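Local coordinates for protein 3-dehydroquinate dehydratase (Thermus thermophilus, PDB 2UYG) that probably catalyses the trans-dehydration of 3-dehydroquinate to 3-dehydroshikimate through an enolate intermediate, the third step of the chorismate pathway, and assembles as a homododecamer, at residues L26-E30 with V45-T49; V59-H63 with A90-P94; E97-T101 with F126-Y131. Residues are numbered along the deposited sequence.

Interaction 1 of 3, residues L26-E30 with V45-T49; sequences LEELE and VFRQT
A helix laid across a parallel sheet usually meets it through a few apolar side chains, and this pair illustrates the principle at the margin of a flavodoxin-like fold. Residues 26-30 form the first turn of helix 26-39, closed by Glu-30 N bonding to Leu-26 O at 3.0 Å; residues 45-48 are extended and belong to the edge strand 44-48, which pairs with strand 2-6. The unit 2-6, 26-39, 44-48 is a beta-alpha-beta crossover, so helix and strand run nearly antiparallel, at 157°, with 9.6 Å between the axes of the two short segments. In register, Leu-26 faces Gln-48 (CA to CA 8.8 Å) and Glu-30 faces Phe-46 (CA to CA 6.1 Å). Leu-26, with chi1 t and chi2 p, points toward the strand and divides its methyls: CD1 lies 3.7 Å from Phe-46 CE2, and CD2 lies 3.8 Å from Gln-48 CB. Leu-29 leaves sideways, yet its CD1 comes within 3.9 Å of Phe-46 CZ, at the ring edge like Leu-26 CD1. Glu-30 lays its aliphatic portion over a face of that ring, CG standing 3.5 Å from the Phe-46 centroid in a CH-pi contact. Phe-46, chi1 t, is thus the hub of the contact. Gln-48 shares its t chi1, but its amide NE2 bonds to Gly-7 O. Across these segments the chemistry is therefore apolar and CH-pi, even where glutamate and glutamine take part: their methylene carbons supply the contact, and cohesion depends on packing rather than on directional polar bonds.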
loop_
_atom_site.group_PDB
_atom_site.type_symbol
_atom_site.label_atom_id
_atom_site.label_comp_id
_atom_site.label_asym_id
_atom_site.label_seq_id
_atom_site.Cartn_x
_atom_site.Cartn_y
_atom_site.Cartn_z
ATOM N N LEU A 26 -24.188 24.880 19.353
ATOM C CA LEU A 26 -23.701 25.704 18.283
ATOM C C LEU A 26 -24.061 27.150 18.607
ATOM O O LEU A 26 -23.185 28.049 18.447
ATOM C CB LEU A 26 -24.268 25.264 16.896
ATOM C CG LEU A 26 -23.710 26.053 15.731
ATOM C CD1 LEU A 26 -22.285 25.591 15.378
ATOM C CD2 LEU A 26 -24.639 26.139 14.442
ATOM N N GLU A 27 -25.320 27.391 19.033
ATOM C CA GLU A 27 -25.716 28.738 19.568
ATOM C C GLU A 27 -24.748 29.276 20.634
ATOM O O GLU A 27 -24.317 30.413 20.583
ATOM C CB GLU A 27 -27.089 28.700 20.253
ATOM C CG GLU A 27 -28.305 28.485 19.378
ATOM C CD GLU A 27 -29.575 29.074 20.061
ATOM O OE1 GLU A 27 -30.185 30.000 19.472
ATOM O OE2 GLU A 27 -29.934 28.621 21.206
ATOM N N GLU A 28 -24.420 28.473 21.625
ATOM C CA GLU A 28 -23.476 28.938 22.642
ATOM C C GLU A 28 -22.101 29.143 22.045
ATOM O O GLU A 28 -21.444 30.115 22.359
ATOM C CB GLU A 28 -23.430 27.970 23.851
ATOM C CG GLU A 28 -24.741 27.962 24.658
ATOM C CD GLU A 28 -24.916 26.670 25.403
ATOM O OE1 GLU A 28 -24.153 25.733 25.173
ATOM O OE2 GLU A 28 -25.776 26.598 26.266
ATOM N N LEU A 29 -21.702 28.293 21.095
ATOM C CA LEU A 29 -20.421 28.520 20.412
ATOM C C LEU A 29 -20.349 29.926 19.743
ATOM O O LEU A 29 -19.349 30.622 19.913
ATOM C CB LEU A 29 -20.175 27.472 19.327
ATOM C CG LEU A 29 -18.766 26.939 19.171
ATOM C CD1 LEU A 29 -18.621 26.238 17.840
ATOM C CD2 LEU A 29 -17.721 27.908 19.362
ATOM N N GLU A 30 -21.372 30.329 18.966
ATOM C CA GLU A 30 -21.330 31.645 18.337
ATOM C C GLU A 30 -21.224 32.742 19.403
ATOM O O GLU A 30 -20.486 33.720 19.224
ATOM C CB GLU A 30 -22.554 31.984 17.461
ATOM C CG GLU A 30 -23.273 30.754 16.899
ATOM C CD GLU A 30 -24.488 31.085 16.035
ATOM O OE1 GLU A 30 -25.206 30.034 15.658
ATOM O OE2 GLU A 30 -24.659 32.381 15.846
ATOM N N VAL A 45 -18.703 37.244 12.516
ATOM C CA VAL A 45 -19.936 36.656 11.995
ATOM C C VAL A 45 -19.714 35.186 11.817
ATOM O O VAL A 45 -18.665 34.718 11.276
ATOM C CB VAL A 45 -20.323 37.322 10.653
ATOM C CG1 VAL A 45 -19.139 37.526 9.920
ATOM C CG2 VAL A 45 -21.269 36.523 9.815
ATOM N N PHE A 46 -20.732 34.469 12.196
ATOM C CA PHE A 46 -20.652 33.048 12.429
ATOM C C PHE A 46 -21.729 32.379 11.608
ATOM O O PHE A 46 -22.860 32.733 11.741
ATOM C CB PHE A 46 -20.950 32.800 13.934
ATOM C CG PHE A 46 -20.674 31.374 14.412
ATOM C CD1 PHE A 46 -19.541 31.084 15.087
ATOM C CD2 PHE A 46 -21.625 30.376 14.247
ATOM C CE1 PHE A 46 -19.293 29.834 15.549
ATOM C CE2 PHE A 46 -21.388 29.090 14.694
ATOM C CZ PHE A 46 -20.219 28.818 15.352
ATOM N N ARG A 47 -21.379 31.373 10.816
ATOM C CA ARG A 47 -22.320 30.685 9.951
ATOM C C ARG A 47 -21.975 29.128 9.914
ATOM O O ARG A 47 -20.781 28.669 10.151
ATOM C CB ARG A 47 -22.285 31.274 8.570
ATOM C CG ARG A 47 -22.633 32.754 8.424
ATOM C CD ARG A 47 -22.399 33.426 7.039
ATOM N NE ARG A 47 -23.026 34.786 6.946
ATOM C CZ ARG A 47 -23.802 35.480 7.943
ATOM N NH1 ARG A 47 -24.009 35.075 9.214
ATOM N NH2 ARG A 47 -24.360 36.641 7.692
ATOM N N GLN A 48 -23.015 28.336 9.705
ATOM C CA GLN A 48 -22.943 26.912 9.589
ATOM C C GLN A 48 -23.893 26.423 8.480
ATOM O O GLN A 48 -24.974 27.006 8.320
ATOM C CB GLN A 48 -23.397 26.275 10.897
ATOM C CG GLN A 48 -23.114 24.709 10.932
ATOM C CD GLN A 48 -24.264 23.799 10.478
ATOM O OE1 GLN A 48 -25.401 24.185 10.465
ATOM N NE2 GLN A 48 -23.926 22.604 10.009
ATOM N N THR A 49 -23.483 25.350 7.754
ATOM C CA THR A 49 -24.323 24.607 6.796
ATOM C C THR A 49 -23.928 23.092 6.689
ATOM O O THR A 49 -22.814 22.660 6.931
ATOM C CB THR A 49 -24.151 25.278 5.428
ATOM O OG1 THR A 49 -24.708 24.475 4.448
ATOM C CG2 THR A 49 -22.621 25.243 4.974
#

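Interaction 2 of 3, residues V59-H63 with A90-P94; sequences VQQAH and AQPLP
Where the end of a helix meets a connecting loop, side-chain conformation and a bridging water can do the work of regular pairing. Residues 59-61 lie in helix 52-61, and the chain keeps helical backbone angles through Ala-62 and His-63; residues 90-94 join helix 82-89 to strand 95-99 without regular structure. Gln-60 lies nearest Gln-91 (CA to CA 6.0 Å) and His-63 nearest Leu-93 (6.6 Å). The decisive conformer is that of Gln-91, whose chi1 and chi2 are both p, with chi3 at 56°. This folded side chain turns back on its own loop: OE1 accepts from Leu-93 N at 3.0 Å, and NE2 donates to Leu-93 O at 3.2 Å as well as to Ile-88 O. Its CG rests 3.7 Å from Val-59 O. Water 1 bridges the segments, lying 2.7 Å from His-63 N, from which it accepts, 3.0 Å from Val-59 O and 2.8 Å from Gln-91 OE1. His-63, chi1 p, turns a ring face to Pro-92, whose CD stands 3.9 Å from the His-63 ring centroid in a CH-pi contact. Leu-93, m then t, places CD1 3.9 Å from Ala-62 CB and CD2 3.6 Å from His-63 CB, while also packing on Ile-70. Gln-60, m then t, points away and hydrogen-bonds Asn-9, Asn-11 and Asn-50 of the second subunit. The arrangement belongs to a three-layer alpha/beta fold of the flavodoxin-like type: a helix end and the loop leading into strand 95-99 meet beside the parallel sheet, next to a subunit interface.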
loop_
_atom_site.group_PDB
_atom_site.type_symbol
_atom_site.label_atom_id
_atom_site.label_comp_id
_atom_site.label_asym_id
_atom_site.label_seq_id
_atom_site.Cartn_x
_atom_site.Cartn_y
_atom_site.Cartn_z
ATOM N N VAL A 59 -16.808 30.715 1.512
ATOM C CA VAL A 59 -15.406 31.073 1.525
ATOM C C VAL A 59 -15.106 31.929 0.325
ATOM O O VAL A 59 -14.435 32.970 0.465
ATOM C CB VAL A 59 -14.315 29.920 1.860
ATOM C CG1 VAL A 59 -14.836 28.775 2.661
ATOM C CG2 VAL A 59 -13.491 29.613 0.720
ATOM N N GLN A 60 -15.713 31.604 -0.821
ATOM C CA GLN A 60 -15.366 32.312 -2.070
ATOM C C GLN A 60 -15.689 33.805 -1.997
ATOM O O GLN A 60 -14.844 34.669 -2.409
ATOM C CB GLN A 60 -16.102 31.716 -3.281
ATOM C CG GLN A 60 -15.609 30.423 -3.851
ATOM C CD GLN A 60 -16.568 29.860 -4.937
ATOM O OE1 GLN A 60 -17.630 30.407 -5.197
ATOM N NE2 GLN A 60 -16.200 28.782 -5.519
ATOM N N GLN A 61 -16.887 34.122 -1.521
ATOM C CA GLN A 61 -17.455 35.508 -1.630
ATOM C C GLN A 61 -16.939 36.303 -0.372
ATOM O O GLN A 61 -17.095 37.486 -0.317
ATOM C CB GLN A 61 -19.052 35.443 -1.695
ATOM C CG GLN A 61 -20.009 36.480 -2.614
ATOM C CD GLN A 61 -20.407 35.884 -4.081
ATOM O OE1 GLN A 61 -19.549 35.783 -4.983
ATOM N NE2 GLN A 61 -21.675 35.463 -4.259
ATOM N N ALA A 62 -16.350 35.677 0.650
ATOM C CA ALA A 62 -16.031 36.387 1.900
ATOM C C ALA A 62 -15.269 37.747 1.796
ATOM O O ALA A 62 -15.629 38.741 2.471
ATOM C CB ALA A 62 -15.338 35.492 2.883
ATOM N N HIS A 63 -14.257 37.818 0.953
ATOM C CA HIS A 63 -13.475 39.025 0.775
ATOM C C HIS A 63 -14.317 40.152 0.149
ATOM O O HIS A 63 -14.081 41.277 0.450
ATOM C CB HIS A 63 -12.222 38.813 -0.079
ATOM C CG HIS A 63 -12.512 38.549 -1.529
ATOM N ND1 HIS A 63 -12.395 39.530 -2.503
ATOM C CD2 HIS A 63 -12.972 37.430 -2.159
ATOM C CE1 HIS A 63 -12.717 38.995 -3.677
ATOM N NE2 HIS A 63 -13.018 37.714 -3.499
ATOM N N ALA A 90 -8.641 29.855 -3.968
ATOM C CA ALA A 90 -9.082 30.696 -5.065
ATOM C C ALA A 90 -9.402 32.069 -4.608
ATOM O O ALA A 90 -9.853 32.811 -5.432
ATOM C CB ALA A 90 -10.295 30.107 -5.742
ATOM N N GLN A 91 -9.188 32.384 -3.311
ATOM C CA GLN A 91 -9.545 33.644 -2.668
ATOM C C GLN A 91 -8.417 34.181 -1.769
ATOM O O GLN A 91 -7.544 33.443 -1.348
ATOM C CB GLN A 91 -10.880 33.484 -1.902
ATOM C CG GLN A 91 -11.010 32.518 -0.716
ATOM C CD GLN A 91 -10.300 33.041 0.460
ATOM O OE1 GLN A 91 -10.596 34.158 0.884
ATOM N NE2 GLN A 91 -9.253 32.310 0.941
ATOM N N PRO A 92 -8.374 35.483 -1.529
ATOM C CA PRO A 92 -7.173 36.103 -0.956
ATOM C C PRO A 92 -7.011 36.106 0.612
ATOM O O PRO A 92 -5.918 36.384 1.145
ATOM C CB PRO A 92 -7.247 37.519 -1.571
ATOM C CG PRO A 92 -8.688 37.852 -1.482
ATOM C CD PRO A 92 -9.403 36.498 -1.843
ATOM N N LEU A 93 -8.052 35.728 1.333
ATOM C CA LEU A 93 -8.080 35.873 2.752
ATOM C C LEU A 93 -7.279 34.740 3.442
ATOM O O LEU A 93 -7.187 33.595 2.942
ATOM C CB LEU A 93 -9.531 35.879 3.249
ATOM C CG LEU A 93 -10.536 36.944 2.776
ATOM C CD1 LEU A 93 -11.753 36.913 3.642
ATOM C CD2 LEU A 93 -9.985 38.387 2.649
ATOM N N PRO A 94 -6.642 35.065 4.534
ATOM C CA PRO A 94 -6.068 34.028 5.396
ATOM C C PRO A 94 -7.171 33.140 5.962
ATOM O O PRO A 94 -8.144 33.695 6.479
ATOM C CB PRO A 94 -5.486 34.833 6.564
ATOM C CG PRO A 94 -6.124 36.126 6.466
ATOM C CD PRO A 94 -6.320 36.413 5.006
HETATM O O HOH W 1 -12.940 35.506 0.270
#

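Interaction 3 of 3, residues E97-T101 with F126-Y131; sequences EVHLT and FGPLSY
Two successive backbone carbonyls at the strand end are taken by a serine hydroxyl and a glycine amide: Ser-130 OG donates to His-99 O at 2.8 Å, and Gly-127 N to Leu-100 O at 2.8 Å. In the flavodoxin-like fold of type II dehydroquinases, strand 95-99 ends here beside the predicted catalytic site, with His-99 the predicted proton donor and Leu-100 and Thr-101 predicted to bind substrate. Residues 97-99 are extended, while Leu-100 turns to helical angles. Phe-126 to Leu-129 form a type II' turn, with Gly-127 at phi 55°, psi -144°, leading into helix 129-140. The closest CA pairs are Leu-100 with Gly-127 (4.0 Å) and Val-98 with Ser-130 (6.0 Å). Tyr-131, chi1 m, offers its ring face to Val-98 CG1, 3.6 Å from the ring centroid, and its edge to Leu-100; its OH bonds Asn-73. On the strand itself, His-99 (chi1 m) directs NE2 to Glu-97 OE1 at 2.6 Å.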
loop_
_atom_site.group_PDB
_atom_site.type_symbol
_atom_site.label_atom_id
_atom_site.label_comp_id
_atom_site.label_asym_id
_atom_site.label_seq_id
_atom_site.Cartn_x
_atom_site.Cartn_y
_atom_site.Cartn_z
ATOM N N GLU A 97 -7.918 26.851 10.049
ATOM C CA GLU A 97 -8.728 25.640 10.124
ATOM C C GLU A 97 -8.795 25.304 11.599
ATOM O O GLU A 97 -7.807 25.248 12.241
ATOM C CB GLU A 97 -8.078 24.491 9.336
ATOM C CG GLU A 97 -8.875 23.235 9.398
ATOM C CD GLU A 97 -8.376 22.101 8.488
ATOM O OE1 GLU A 97 -8.278 20.911 8.957
ATOM O OE2 GLU A 97 -8.077 22.381 7.339
ATOM N N VAL A 98 -9.960 25.062 12.104
ATOM C CA VAL A 98 -10.209 24.770 13.513
ATOM C C VAL A 98 -10.999 23.492 13.654
ATOM O O VAL A 98 -11.882 23.183 12.825
ATOM C CB VAL A 98 -10.940 26.086 14.008
ATOM C CG1 VAL A 98 -11.829 25.906 15.064
ATOM C CG2 VAL A 98 -9.857 27.131 14.348
ATOM N N HIS A 99 -10.721 22.701 14.706
ATOM C CA HIS A 99 -11.597 21.532 15.040
ATOM C C HIS A 99 -11.695 21.448 16.545
ATOM O O HIS A 99 -10.695 21.672 17.204
ATOM C CB HIS A 99 -11.031 20.198 14.558
ATOM C CG HIS A 99 -10.609 20.214 13.143
ATOM N ND1 HIS A 99 -11.460 19.863 12.110
ATOM C CD2 HIS A 99 -9.457 20.627 12.563
ATOM C CE1 HIS A 99 -10.813 19.996 10.969
ATOM N NE2 HIS A 99 -9.599 20.466 11.209
ATOM N N LEU A 100 -12.860 21.091 17.049
ATOM C CA LEU A 100 -13.116 20.928 18.442
ATOM C C LEU A 100 -12.292 19.812 19.048
ATOM O O LEU A 100 -11.784 19.969 20.144
ATOM C CB LEU A 100 -14.569 20.532 18.653
ATOM C CG LEU A 100 -15.542 21.634 18.177
ATOM C CD1 LEU A 100 -16.801 20.927 17.737
ATOM C CD2 LEU A 100 -15.774 22.627 19.270
ATOM N N THR A 101 -12.225 18.697 18.320
ATOM C CA THR A 101 -11.618 17.470 18.800
ATOM C C THR A 101 -10.286 17.306 18.190
ATOM O O THR A 101 -9.959 17.953 17.206
ATOM C CB THR A 101 -12.428 16.166 18.403
ATOM O OG1 THR A 101 -12.535 16.027 16.969
ATOM C CG2 THR A 101 -13.815 16.188 18.925
ATOM N N PHE A 126 -9.081 21.491 21.407
ATOM C CA PHE A 126 -9.334 22.341 22.541
ATOM C C PHE A 126 -10.792 22.606 22.748
ATOM O O PHE A 126 -11.131 23.523 23.444
ATOM C CB PHE A 126 -8.528 23.667 22.371
ATOM C CG PHE A 126 -7.121 23.430 22.031
ATOM C CD1 PHE A 126 -6.658 23.618 20.773
ATOM C CD2 PHE A 126 -6.276 22.913 22.951
ATOM C CE1 PHE A 126 -5.357 23.309 20.421
ATOM C CE2 PHE A 126 -5.015 22.630 22.653
ATOM C CZ PHE A 126 -4.528 22.782 21.341
ATOM N N GLY A 127 -11.702 21.862 22.145
ATOM C CA GLY A 127 -13.125 22.251 22.192
ATOM C C GLY A 127 -13.412 23.667 21.692
ATOM O O GLY A 127 -12.821 24.170 20.748
ATOM N N PRO A 128 -14.361 24.351 22.311
ATOM C CA PRO A 128 -14.708 25.692 21.868
ATOM C C PRO A 128 -13.477 26.648 21.793
ATOM O O PRO A 128 -13.312 27.578 20.985
ATOM C CB PRO A 128 -15.680 26.148 22.950
ATOM C CG PRO A 128 -16.320 24.976 23.367
ATOM C CD PRO A 128 -15.235 23.868 23.408
ATOM N N LEU A 129 -12.566 26.393 22.703
ATOM C CA LEU A 129 -11.343 27.165 22.755
ATOM C C LEU A 129 -10.479 27.055 21.508
ATOM O O LEU A 129 -9.607 27.868 21.347
ATOM C CB LEU A 129 -10.554 26.714 24.009
ATOM C CG LEU A 129 -11.239 27.174 25.292
ATOM C CD1 LEU A 129 -10.648 26.425 26.443
ATOM C CD2 LEU A 129 -11.063 28.686 25.510
ATOM N N SER A 130 -10.640 26.059 20.631
ATOM C CA SER A 130 -9.900 26.096 19.339
ATOM C C SER A 130 -10.301 27.346 18.550
ATOM O O SER A 130 -9.482 27.873 17.766
ATOM C CB SER A 130 -10.202 24.883 18.395
ATOM O OG SER A 130 -9.968 23.663 18.994
ATOM N N TYR A 131 -11.585 27.745 18.680
ATOM C CA TYR A 131 -12.082 28.978 18.010
ATOM C C TYR A 131 -11.462 30.192 18.609
ATOM O O TYR A 131 -10.943 31.117 17.908
ATOM C CB TYR A 131 -13.640 29.082 17.999
ATOM C CG TYR A 131 -14.288 28.035 17.150
ATOM C CD1 TYR A 131 -14.360 26.670 17.585
ATOM C CD2 TYR A 131 -14.905 28.365 15.919
ATOM C CE1 TYR A 131 -14.994 25.645 16.767
ATOM C CE2 TYR A 131 -15.564 27.375 15.155
ATOM C CZ TYR A 131 -15.583 26.025 15.580
ATOM O OH TYR A 131 -16.231 25.120 14.807
#

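How the interactions relate
Three contacts in one alpha/beta domain show how chemistry varies with location. Interaction 3 is buried, close to the chain's centre and the predicted active site, and combines direct hydrogen bonds with packing. Interaction 1 is a surface contact at an edge strand, made by carbon packing and a CH-pi contact, while interaction 2 is partly buried and adds a bridging water and a folded glutamine to its packing. Interactions 1 and 3 reach the same sheet and touch, Leu-29 CD1 lying 3.8 Å from Tyr-131 CZ. Interaction 2 stands apart: it lies opposite interaction 3 about the chain's centre, their centres about 21 Å apart, though the loop 90-94 leads into the strand carrying 97-99. Strand 44-48 likewise precedes helix 52-61, linking interactions 1 and 2 in sequence.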